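Local coordinates for protein hydrazine synthase subunit beta (Candidatus Kuenenia stuttgartiensis, PDB 5C2V) that serves in the hydrazine synthase complex, which condenses nitric oxide with ammonium, and may modulate transport of the hydroxylamine intermediate between active sites, at residues B[201-212]-B[224-235]; B[192-200]-B[257-268]. All blocks are in the same frame, centred on the assembly; numbering follows the deposited sequence.

Contact 1 (B[201-212]-B[224-235]); sequences GKYIAVTHQTPK and QVFTNNVTIIET
His208 leans from its strand toward Asn229 and Thr231 on the neighbouring one. A chi1 of 67° brings the ring across the partner strand. Asn229 O lies over one ring face, and His208 NE2 meets Thr231 OG1 at 2.7 Å at the ring edge. On the same sheet face, Asn229 OD1 accepts two hydroxyls. Thr227 OG1 comes in the carbonyl plane, on a lone pair, at 3.0 Å from Asn229 OD1. Thr210 OG1 comes to Asn229 OD1 from above that plane at 2.7 Å. Strands 203-211 and 226-234 are the two middle strands of a four-stranded antiparallel blade of the beta-propeller, paired along their whole length. On the other face Gln209 and Asn228 run side by side, and Gln209 NE2 donates to Asn228 OD1 at 2.7 Å. Gln209 OE1 lies over one face of the Phe226 ring, with amide and ring planes 13° apart. Trp78 and Tyr61 of the gamma subunit also meet this ring. Farther along, Ala205 CB touches Ile232 CD1 at 3.8 Å. Glu234 CG packs at the edge of the Tyr203 ring, 3.5 Å from Tyr203 CE1, while Tyr203 OH bonds to Arg291.

Contact 2 (B[192-200]-B[257-268]); sequences LRDVVYTPD and YGMAMDPKGKYL
Asp194 OD2 accepts a hydrogen bond from the backbone N-H of Met259 at 2.9 Å (OD2 to N), met on the anti side and 30° out of the carboxylate plane. The other oxygen, OD1, takes a weak bond from the N-H of Val195 in its own strand. The carboxylate thus ties two strands that run nearly parallel, 10° apart. Beside it, Arg193 and Tyr257 lie alongside each other and point the same way. Arg193 CD sits over one face of the Tyr257 ring, a CH-pi contact 3.6 Å from the centroid. The guanidinium stands steeply to the ring, with the planes 77° apart. Arg193 forms salt bridges with Asp161 and with Glu69 of the gamma subunit, and Tyr257 OH hydrogen-bonds to the same glutamate. Next come apolar side chains. Val196 CG1 meets Met259 CB at 3.7 Å, and Val196 CG2 meets Met261 CE at 3.9 Å. Bends at chi2 and chi3 also carry Met261 CE to Thr198 CG2. At the far end the Pro199 ring packs against the type I turn from Asp262 to Gly265. Within it Asp262 OD2 accepts the N-H of Lys264, an Asx turn. Such side-chain packing between the innermost strands of successive blades is typical of a beta-propeller.

Both contacts are largely buried, and they share one blade. Contact 1 joins its two middle strands, while contact 2 joins its first strand, 190-197, to the first strand of the next blade. Strands 190-197 and 203-211 are neighbours in the sheet, so the contacts touch: Ala205 N probably bonds to Val196 O, and Thr207 OG1 to Tyr257 O. Contact 1 is held by regular backbone pairing, to which side-chain hydrogen bonds are added at several places. Contact 2 lacks backbone pairing between its segments and meets through one side-chain-to-backbone bond, a CH-pi contact and apolar packing. Its turn end is more exposed. Both meet the gamma subunit, and contact 1 also meets alpha subunits.

Contact 1 (B[201-212]-B[224-235])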
loop_
_atom_site.group_PDB
_atom_site.type_symbol
_atom_site.label_atom_id
_atom_site.label_comp_id
_atom_site.label_asym_id
_atom_site.label_seq_id
_atom_site.Cartn_x
_atom_site.Cartn_y
_atom_site.Cartn_z
ATOM N N GLY B 201 -10.310 -41.229 22.028
ATOM C CA GLY B 201 -11.743 -41.164 22.256
ATOM C C GLY B 201 -12.290 -39.788 22.589
ATOM O O GLY B 201 -13.402 -39.669 23.104
ATOM N N LYS B 202 -11.515 -38.747 22.302
ATOM C CA LYS B 202 -11.948 -37.381 22.590
ATOM C C LYS B 202 -12.680 -36.723 21.420
ATOM O O LYS B 202 -13.249 -35.642 21.571
ATOM C CB LYS B 202 -10.749 -36.521 22.990
ATOM C CG LYS B 202 -10.122 -36.908 24.319
ATOM C CD LYS B 202 -8.780 -36.223 24.509
ATOM C CE LYS B 202 -8.898 -34.716 24.349
ATOM N NZ LYS B 202 -7.566 -34.055 24.397
ATOM N N TYR B 203 -12.668 -37.372 20.260
ATOM C CA TYR B 203 -13.287 -36.802 19.066
ATOM C C TYR B 203 -13.924 -37.870 18.183
ATOM O O TYR B 203 -13.534 -39.038 18.226
ATOM C CB TYR B 203 -12.261 -36.021 18.238
ATOM C CG TYR B 203 -11.398 -35.058 19.024
ATOM C CD1 TYR B 203 -11.829 -33.764 19.286
ATOM C CD2 TYR B 203 -10.146 -35.438 19.488
ATOM C CE1 TYR B 203 -11.040 -32.880 19.998
ATOM C CE2 TYR B 203 -9.350 -34.561 20.201
ATOM C CZ TYR B 203 -9.803 -33.283 20.453
ATOM O OH TYR B 203 -9.014 -32.405 21.162
ATOM N N ILE B 204 -14.903 -37.464 17.380
ATOM C CA ILE B 204 -15.426 -38.326 16.327
ATOM C C ILE B 204 -15.459 -37.588 14.994
ATOM O O ILE B 204 -15.743 -36.391 14.941
ATOM C CB ILE B 204 -16.844 -38.851 16.640
ATOM C CG1 ILE B 204 -17.774 -37.703 17.031
ATOM C CG2 ILE B 204 -16.797 -39.895 17.741
ATOM C CD1 ILE B 204 -19.208 -38.133 17.257
ATOM N N ALA B 205 -15.155 -38.306 13.919
ATOM C CA ALA B 205 -15.221 -37.738 12.579
ATOM C C ALA B 205 -16.430 -38.289 11.832
ATOM O O ALA B 205 -16.728 -39.484 11.913
ATOM C CB ALA B 205 -13.941 -38.023 11.810
ATOM N N VAL B 206 -17.131 -37.404 11.127
ATOM C CA VAL B 206 -18.306 -37.784 10.347
ATOM C C VAL B 206 -18.274 -37.155 8.955
ATOM O O VAL B 206 -18.262 -35.933 8.822
ATOM C CB VAL B 206 -19.614 -37.366 11.054
ATOM C CG1 VAL B 206 -20.811 -37.604 10.145
ATOM C CG2 VAL B 206 -19.777 -38.112 12.373
ATOM N N THR B 207 -18.266 -37.989 7.920
ATOM C CA THR B 207 -18.288 -37.497 6.544
ATOM C C THR B 207 -19.713 -37.230 6.073
ATOM O O THR B 207 -20.608 -38.047 6.291
ATOM C CB THR B 207 -17.625 -38.489 5.571
ATOM O OG1 THR B 207 -18.029 -39.826 5.897
ATOM C CG2 THR B 207 -16.114 -38.388 5.653
ATOM N N HIS B 208 -19.917 -36.088 5.421
ATOM C CA HIS B 208 -21.241 -35.723 4.931
ATOM C C HIS B 208 -21.186 -34.620 3.882
ATOM O O HIS B 208 -20.109 -34.179 3.475
ATOM C CB HIS B 208 -22.134 -35.280 6.091
ATOM C CG HIS B 208 -21.691 -34.007 6.739
ATOM N ND1 HIS B 208 -22.087 -32.765 6.292
ATOM C CD2 HIS B 208 -20.881 -33.781 7.804
ATOM C CE1 HIS B 208 -21.544 -31.830 7.051
ATOM N NE2 HIS B 208 -20.808 -32.421 7.975
ATOM N N GLN B 209 -22.363 -34.181 3.449
ATOM C CA GLN B 209 -22.477 -33.085 2.496
ATOM C C GLN B 209 -23.290 -31.935 3.074
ATOM O O GLN B 209 -24.158 -32.136 3.923
ATOM C CB GLN B 209 -23.119 -33.563 1.192
ATOM C CG GLN B 209 -22.188 -34.336 0.277
ATOM C CD GLN B 209 -22.816 -34.631 -1.070
ATOM O OE1 GLN B 209 -23.965 -35.064 -1.151
ATOM N NE2 GLN B 209 -22.064 -34.392 -2.138
ATOM N N THR B 210 -22.992 -30.726 2.612
ATOM C CA THR B 210 -23.768 -29.551 2.967
ATOM C C THR B 210 -24.491 -29.018 1.740
ATOM O O THR B 210 -23.869 -28.439 0.846
ATOM C CB THR B 210 -22.878 -28.440 3.556
ATOM O OG1 THR B 210 -22.155 -28.944 4.686
ATOM C CG2 THR B 210 -23.715 -27.240 3.975
ATOM N N PRO B 211 -25.812 -29.224 1.687
ATOM C CA PRO B 211 -26.647 -28.636 0.641
ATOM C C PRO B 211 -26.919 -27.169 0.929
ATOM O O PRO B 211 -27.013 -26.808 2.101
ATOM C CB PRO B 211 -27.946 -29.455 0.715
ATOM C CG PRO B 211 -27.849 -30.293 1.985
ATOM C CD PRO B 211 -26.624 -29.868 2.732
ATOM N N LYS B 212 -27.046 -26.330 -0.091
ATOM C CA LYS B 212 -27.773 -25.102 0.157
ATOM C C LYS B 212 -29.118 -25.329 -0.511
ATOM O O LYS B 212 -29.246 -25.250 -1.734
ATOM C CB LYS B 212 -27.040 -23.888 -0.415
ATOM C CG LYS B 212 -25.529 -24.079 -0.563
ATOM C CD LYS B 212 -24.794 -24.064 0.766
ATOM C CE LYS B 212 -23.301 -24.291 0.565
ATOM N NZ LYS B 212 -22.525 -24.092 1.821
ATOM N N GLN B 224 -22.368 -23.779 -4.795
ATOM C CA GLN B 224 -23.667 -23.129 -4.647
ATOM C C GLN B 224 -24.770 -24.120 -4.290
ATOM O O GLN B 224 -25.726 -23.778 -3.596
ATOM C CB GLN B 224 -24.050 -22.382 -5.928
ATOM C CG GLN B 224 -25.400 -21.685 -5.831
ATOM C CD GLN B 224 -26.110 -21.582 -7.160
ATOM O OE1 GLN B 224 -25.479 -21.519 -8.211
ATOM N NE2 GLN B 224 -27.436 -21.577 -7.121
ATOM N N VAL B 225 -24.640 -25.347 -4.778
ATOM C CA VAL B 225 -25.636 -26.377 -4.516
ATOM C C VAL B 225 -25.160 -27.298 -3.399
ATOM O O VAL B 225 -25.767 -27.359 -2.330
ATOM C CB VAL B 225 -25.942 -27.200 -5.779
ATOM C CG1 VAL B 225 -26.981 -28.268 -5.477
ATOM C CG2 VAL B 225 -26.420 -26.287 -6.900
ATOM N N PHE B 226 -24.070 -28.014 -3.655
ATOM C CA PHE B 226 -23.482 -28.893 -2.653
ATOM C C PHE B 226 -22.030 -28.550 -2.347
ATOM O O PHE B 226 -21.252 -28.229 -3.247
ATOM C CB PHE B 226 -23.561 -30.352 -3.106
ATOM C CG PHE B 226 -24.858 -31.024 -2.772
ATOM C CD1 PHE B 226 -25.143 -31.401 -1.471
ATOM C CD2 PHE B 226 -25.786 -31.293 -3.763
ATOM C CE1 PHE B 226 -26.334 -32.026 -1.162
ATOM C CE2 PHE B 226 -26.980 -31.917 -3.460
ATOM C CZ PHE B 226 -27.252 -32.285 -2.159
ATOM N N THR B 227 -21.675 -28.613 -1.069
ATOM C CA THR B 227 -20.275 -28.654 -0.668
ATOM C C THR B 227 -20.059 -29.969 0.060
ATOM O O THR B 227 -21.010 -30.565 0.554
ATOM C CB THR B 227 -19.872 -27.475 0.241
ATOM O OG1 THR B 227 -20.577 -27.561 1.485
ATOM C CG2 THR B 227 -20.180 -26.147 -0.431
ATOM N N ASN B 228 -18.821 -30.437 0.109
ATOM C CA ASN B 228 -18.540 -31.704 0.768
ATOM C C ASN B 228 -17.684 -31.507 2.007
ATOM O O ASN B 228 -16.640 -30.856 1.955
ATOM C CB ASN B 228 -17.870 -32.658 -0.207
ATOM C CG ASN B 228 -18.730 -32.934 -1.422
ATOM O OD1 ASN B 228 -19.528 -33.871 -1.432
ATOM N ND2 ASN B 228 -18.563 -32.125 -2.462
ATOM N N ASN B 229 -18.129 -32.073 3.124
ATOM C CA ASN B 229 -17.540 -31.736 4.412
ATOM C C ASN B 229 -17.272 -32.920 5.334
ATOM O O ASN B 229 -17.933 -33.958 5.257
ATOM C CB ASN B 229 -18.445 -30.738 5.140
ATOM C CG ASN B 229 -18.753 -29.514 4.302
ATOM O OD1 ASN B 229 -19.738 -29.485 3.563
ATOM N ND2 ASN B 229 -17.910 -28.493 4.411
ATOM N N VAL B 230 -16.286 -32.741 6.207
ATOM C CA VAL B 230 -16.030 -33.662 7.304
ATOM C C VAL B 230 -16.195 -32.898 8.616
ATOM O O VAL B 230 -15.701 -31.778 8.759
ATOM C CB VAL B 230 -14.620 -34.291 7.213
ATOM C CG1 VAL B 230 -13.562 -33.218 6.994
ATOM C CG2 VAL B 230 -14.316 -35.118 8.455
ATOM N N THR B 231 -16.913 -33.491 9.563
ATOM C CA THR B 231 -17.199 -32.819 10.823
ATOM C C THR B 231 -16.550 -33.523 12.010
ATOM O O THR B 231 -16.711 -34.730 12.196
ATOM C CB THR B 231 -18.717 -32.711 11.067
ATOM O OG1 THR B 231 -19.294 -31.827 10.097
ATOM C CG2 THR B 231 -19.002 -32.170 12.461
ATOM N N ILE B 232 -15.812 -32.753 12.802
ATOM C CA ILE B 232 -15.185 -33.258 14.014
ATOM C C ILE B 232 -15.974 -32.820 15.242
ATOM O O ILE B 232 -16.145 -31.624 15.486
ATOM C CB ILE B 232 -13.731 -32.768 14.147
ATOM C CG1 ILE B 232 -12.961 -33.018 12.847
ATOM C CG2 ILE B 232 -13.045 -33.443 15.325
ATOM C CD1 ILE B 232 -12.873 -34.476 12.461
ATOM N N ILE B 233 -16.457 -33.790 16.010
ATOM C CA ILE B 233 -17.223 -33.502 17.216
ATOM C C ILE B 233 -16.441 -33.899 18.465
ATOM O O ILE B 233 -15.950 -35.024 18.568
ATOM C CB ILE B 233 -18.581 -34.233 17.211
ATOM C CG1 ILE B 233 -19.471 -33.705 16.084
ATOM C CG2 ILE B 233 -19.280 -34.085 18.556
ATOM C CD1 ILE B 233 -20.844 -34.344 16.041
ATOM N N GLU B 234 -16.328 -32.968 19.407
ATOM C CA GLU B 234 -15.633 -33.228 20.661
ATOM C C GLU B 234 -16.549 -33.995 21.611
ATOM O O GLU B 234 -17.635 -33.528 21.959
ATOM C CB GLU B 234 -15.162 -31.917 21.292
ATOM C CG GLU B 234 -14.087 -31.209 20.482
ATOM C CD GLU B 234 -13.712 -29.857 21.053
ATOM O OE1 GLU B 234 -14.563 -29.237 21.726
ATOM O OE2 GLU B 234 -12.569 -29.410 20.822
ATOM N N THR B 235 -16.099 -35.173 22.031
ATOM C CA THR B 235 -16.940 -36.103 22.777
ATOM C C THR B 235 -17.220 -35.668 24.213
ATOM O O THR B 235 -18.058 -36.261 24.892
ATOM C CB THR B 235 -16.310 -37.505 22.808
ATOM O OG1 THR B 235 -15.122 -37.479 23.608
ATOM C CG2 THR B 235 -15.962 -37.958 21.400
HETATM O O HOH W 1 -10.770 -31.061 22.625
#

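Contact 2 (B[192-200]-B[257-268])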
loop_
_atom_site.group_PDB
_atom_site.type_symbol
_atom_site.label_atom_id
_atom_site.label_comp_id
_atom_site.label_asym_id
_atom_site.label_seq_id
_atom_site.Cartn_x
_atom_site.Cartn_y
_atom_site.Cartn_z
ATOM N N LEU B 192 -25.035 -38.668 5.615
ATOM C CA LEU B 192 -23.937 -39.019 6.507
ATOM C C LEU B 192 -23.585 -40.474 6.232
ATOM O O LEU B 192 -24.387 -41.373 6.493
ATOM C CB LEU B 192 -24.347 -38.855 7.976
ATOM C CG LEU B 192 -24.568 -37.512 8.681
ATOM C CD1 LEU B 192 -25.555 -36.615 7.949
ATOM C CD2 LEU B 192 -25.055 -37.772 10.100
ATOM N N ARG B 193 -22.386 -40.708 5.706
ATOM C CA ARG B 193 -21.988 -42.064 5.342
ATOM C C ARG B 193 -21.131 -42.859 6.334
ATOM O O ARG B 193 -21.002 -44.076 6.190
ATOM C CB ARG B 193 -21.256 -42.007 4.001
ATOM C CG ARG B 193 -22.124 -41.537 2.845
ATOM C CD ARG B 193 -23.205 -42.561 2.537
ATOM N NE ARG B 193 -24.531 -42.048 2.854
ATOM C CZ ARG B 193 -25.404 -41.630 1.947
ATOM N NH1 ARG B 193 -25.100 -41.674 0.655
ATOM N NH2 ARG B 193 -26.578 -41.163 2.339
ATOM N N ASP B 194 -20.549 -42.197 7.330
ATOM C CA ASP B 194 -19.674 -42.902 8.271
ATOM C C ASP B 194 -19.443 -42.127 9.569
ATOM O O ASP B 194 -19.648 -40.915 9.621
ATOM C CB ASP B 194 -18.331 -43.220 7.607
ATOM C CG ASP B 194 -17.702 -44.494 8.144
ATOM O OD1 ASP B 194 -18.112 -44.953 9.231
ATOM O OD2 ASP B 194 -16.800 -45.041 7.473
ATOM N N VAL B 195 -19.008 -42.830 10.609
ATOM C CA VAL B 195 -18.513 -42.181 11.821
ATOM C C VAL B 195 -17.332 -42.958 12.413
ATOM O O VAL B 195 -17.395 -44.180 12.548
ATOM C CB VAL B 195 -19.628 -42.034 12.881
ATOM C CG1 VAL B 195 -20.414 -43.333 13.028
ATOM C CG2 VAL B 195 -19.053 -41.576 14.215
ATOM N N VAL B 196 -16.255 -42.257 12.760
ATOM C CA VAL B 196 -15.116 -42.918 13.401
ATOM C C VAL B 196 -14.686 -42.219 14.687
ATOM O O VAL B 196 -14.952 -41.036 14.881
ATOM C CB VAL B 196 -13.894 -43.005 12.460
ATOM C CG1 VAL B 196 -14.198 -43.896 11.266
ATOM C CG2 VAL B 196 -13.459 -41.620 12.013
ATOM N N TYR B 197 -14.019 -42.969 15.560
ATOM C CA TYR B 197 -13.509 -42.442 16.823
ATOM C C TYR B 197 -11.997 -42.260 16.773
ATOM O O TYR B 197 -11.293 -43.027 16.117
ATOM C CB TYR B 197 -13.870 -43.373 17.985
ATOM C CG TYR B 197 -14.960 -42.863 18.903
ATOM C CD1 TYR B 197 -14.695 -41.888 19.855
ATOM C CD2 TYR B 197 -16.247 -43.379 18.838
ATOM C CE1 TYR B 197 -15.687 -41.429 20.703
ATOM C CE2 TYR B 197 -17.242 -42.928 19.680
ATOM C CZ TYR B 197 -16.959 -41.952 20.610
ATOM O OH TYR B 197 -17.950 -41.501 21.451
ATOM N N THR B 198 -11.502 -41.242 17.468
ATOM C CA THR B 198 -10.066 -41.069 17.637
ATOM C C THR B 198 -9.572 -42.038 18.709
ATOM O O THR B 198 -10.311 -42.356 19.640
ATOM C CB THR B 198 -9.706 -39.620 18.024
ATOM O OG1 THR B 198 -10.435 -39.239 19.198
ATOM C CG2 THR B 198 -10.046 -38.667 16.890
ATOM N N PRO B 199 -8.327 -42.523 18.572
ATOM C CA PRO B 199 -7.739 -43.503 19.494
ATOM C C PRO B 199 -7.830 -43.113 20.971
ATOM O O PRO B 199 -7.900 -43.997 21.825
ATOM C CB PRO B 199 -6.278 -43.562 19.045
ATOM C CG PRO B 199 -6.337 -43.253 17.594
ATOM C CD PRO B 199 -7.427 -42.232 17.439
ATOM N N ASP B 200 -7.825 -41.816 21.267
ATOM C CA ASP B 200 -7.964 -41.356 22.644
ATOM C C ASP B 200 -9.432 -41.170 23.025
ATOM O O ASP B 200 -9.759 -40.978 24.197
ATOM C CB ASP B 200 -7.189 -40.052 22.854
ATOM C CG ASP B 200 -7.633 -38.952 21.911
ATOM O OD1 ASP B 200 -8.332 -39.256 20.922
ATOM O OD2 ASP B 200 -7.275 -37.781 22.155
ATOM N N TYR B 257 -17.492 -40.993 1.632
ATOM C CA TYR B 257 -18.203 -42.124 2.228
ATOM C C TYR B 257 -17.504 -42.785 3.407
ATOM O O TYR B 257 -17.878 -42.577 4.560
ATOM C CB TYR B 257 -18.447 -43.200 1.168
ATOM C CG TYR B 257 -19.762 -43.086 0.439
ATOM C CD1 TYR B 257 -20.088 -41.937 -0.261
ATOM C CD2 TYR B 257 -20.664 -44.142 0.428
ATOM C CE1 TYR B 257 -21.283 -41.831 -0.939
ATOM C CE2 TYR B 257 -21.863 -44.047 -0.252
ATOM C CZ TYR B 257 -22.168 -42.887 -0.932
ATOM O OH TYR B 257 -23.358 -42.776 -1.611
ATOM N N GLY B 258 -16.482 -43.576 3.104
ATOM C CA GLY B 258 -15.841 -44.409 4.104
ATOM C C GLY B 258 -14.705 -43.712 4.813
ATOM O O GLY B 258 -14.042 -42.846 4.243
ATOM N N MET B 259 -14.467 -44.101 6.059
ATOM C CA MET B 259 -13.388 -43.506 6.829
ATOM C C MET B 259 -12.538 -44.537 7.554
ATOM O O MET B 259 -13.037 -45.553 8.041
ATOM C CB MET B 259 -13.938 -42.495 7.835
ATOM C CG MET B 259 -14.167 -41.113 7.251
ATOM S SD MET B 259 -14.693 -39.934 8.505
ATOM C CE MET B 259 -16.172 -40.741 9.103
ATOM N N ALA B 260 -11.242 -44.258 7.611
ATOM C CA ALA B 260 -10.301 -45.075 8.356
ATOM C C ALA B 260 -9.423 -44.174 9.216
ATOM O O ALA B 260 -8.802 -43.232 8.716
ATOM C CB ALA B 260 -9.455 -45.916 7.414
ATOM N N MET B 261 -9.392 -44.462 10.513
ATOM C CA MET B 261 -8.624 -43.667 11.462
ATOM C C MET B 261 -7.279 -44.316 11.760
ATOM O O MET B 261 -7.210 -45.506 12.069
ATOM C CB MET B 261 -9.413 -43.477 12.761
ATOM C CG MET B 261 -8.657 -42.736 13.853
ATOM S SD MET B 261 -8.371 -41.000 13.459
ATOM C CE MET B 261 -10.046 -40.365 13.493
ATOM N N ASP B 262 -6.211 -43.529 11.655
ATOM C CA ASP B 262 -4.870 -43.996 11.987
ATOM C C ASP B 262 -4.830 -44.468 13.437
ATOM O O ASP B 262 -5.389 -43.810 14.316
ATOM C CB ASP B 262 -3.843 -42.885 11.749
ATOM C CG ASP B 262 -2.413 -43.364 11.904
ATOM O OD1 ASP B 262 -1.822 -43.811 10.898
ATOM O OD2 ASP B 262 -1.881 -43.298 13.033
ATOM N N PRO B 263 -4.180 -45.616 13.688
ATOM C CA PRO B 263 -4.119 -46.215 15.028
ATOM C C PRO B 263 -3.584 -45.265 16.097
ATOM O O PRO B 263 -4.008 -45.347 17.249
ATOM C CB PRO B 263 -3.171 -47.409 14.839
ATOM C CG PRO B 263 -2.469 -47.160 13.536
ATOM C CD PRO B 263 -3.462 -46.432 12.697
ATOM N N LYS B 264 -2.655 -44.391 15.726
ATOM C CA LYS B 264 -2.128 -43.403 16.660
ATOM C C LYS B 264 -2.830 -42.052 16.524
ATOM O O LYS B 264 -2.496 -41.094 17.223
ATOM C CB LYS B 264 -0.619 -43.248 16.469
ATOM C CG LYS B 264 0.156 -44.518 16.795
ATOM C CD LYS B 264 1.654 -44.321 16.658
ATOM C CE LYS B 264 2.408 -45.614 16.920
ATOM N NZ LYS B 264 3.876 -45.444 16.738
ATOM N N GLY B 265 -3.805 -41.981 15.621
ATOM C CA GLY B 265 -4.589 -40.773 15.433
ATOM C C GLY B 265 -3.865 -39.693 14.651
ATOM O O GLY B 265 -4.188 -38.511 14.767
ATOM N N LYS B 266 -2.884 -40.100 13.852
ATOM C CA LYS B 266 -2.088 -39.156 13.073
ATOM C C LYS B 266 -2.804 -38.673 11.813
ATOM O O LYS B 266 -2.746 -37.491 11.476
ATOM C CB LYS B 266 -0.747 -39.781 12.685
ATOM C CG LYS B 266 -0.014 -40.458 13.828
ATOM C CD LYS B 266 1.466 -40.606 13.514
ATOM C CE LYS B 266 2.077 -41.759 14.285
ATOM N NZ LYS B 266 3.043 -41.298 15.320
ATOM N N TYR B 267 -3.472 -39.589 11.119
ATOM C CA TYR B 267 -4.101 -39.260 9.844
ATOM C C TYR B 267 -5.554 -39.713 9.764
ATOM O O TYR B 267 -5.968 -40.638 10.462
ATOM C CB TYR B 267 -3.319 -39.885 8.686
ATOM C CG TYR B 267 -1.883 -39.433 8.587
ATOM C CD1 TYR B 267 -1.545 -38.279 7.894
ATOM C CD2 TYR B 267 -0.863 -40.167 9.177
ATOM C CE1 TYR B 267 -0.231 -37.863 7.797
ATOM C CE2 TYR B 267 0.454 -39.759 9.087
ATOM C CZ TYR B 267 0.763 -38.606 8.395
ATOM O OH TYR B 267 2.073 -38.195 8.301
ATOM N N LEU B 268 -6.323 -39.052 8.903
ATOM C CA LEU B 268 -7.679 -39.498 8.603
ATOM C C LEU B 268 -7.790 -39.869 7.128
ATOM O O LEU B 268 -7.308 -39.142 6.258
ATOM C CB LEU B 268 -8.705 -38.423 8.960
ATOM C CG LEU B 268 -10.171 -38.817 8.753
ATOM C CD1 LEU B 268 -10.514 -40.054 9.569
ATOM C CD2 LEU B 268 -11.101 -37.666 9.103
#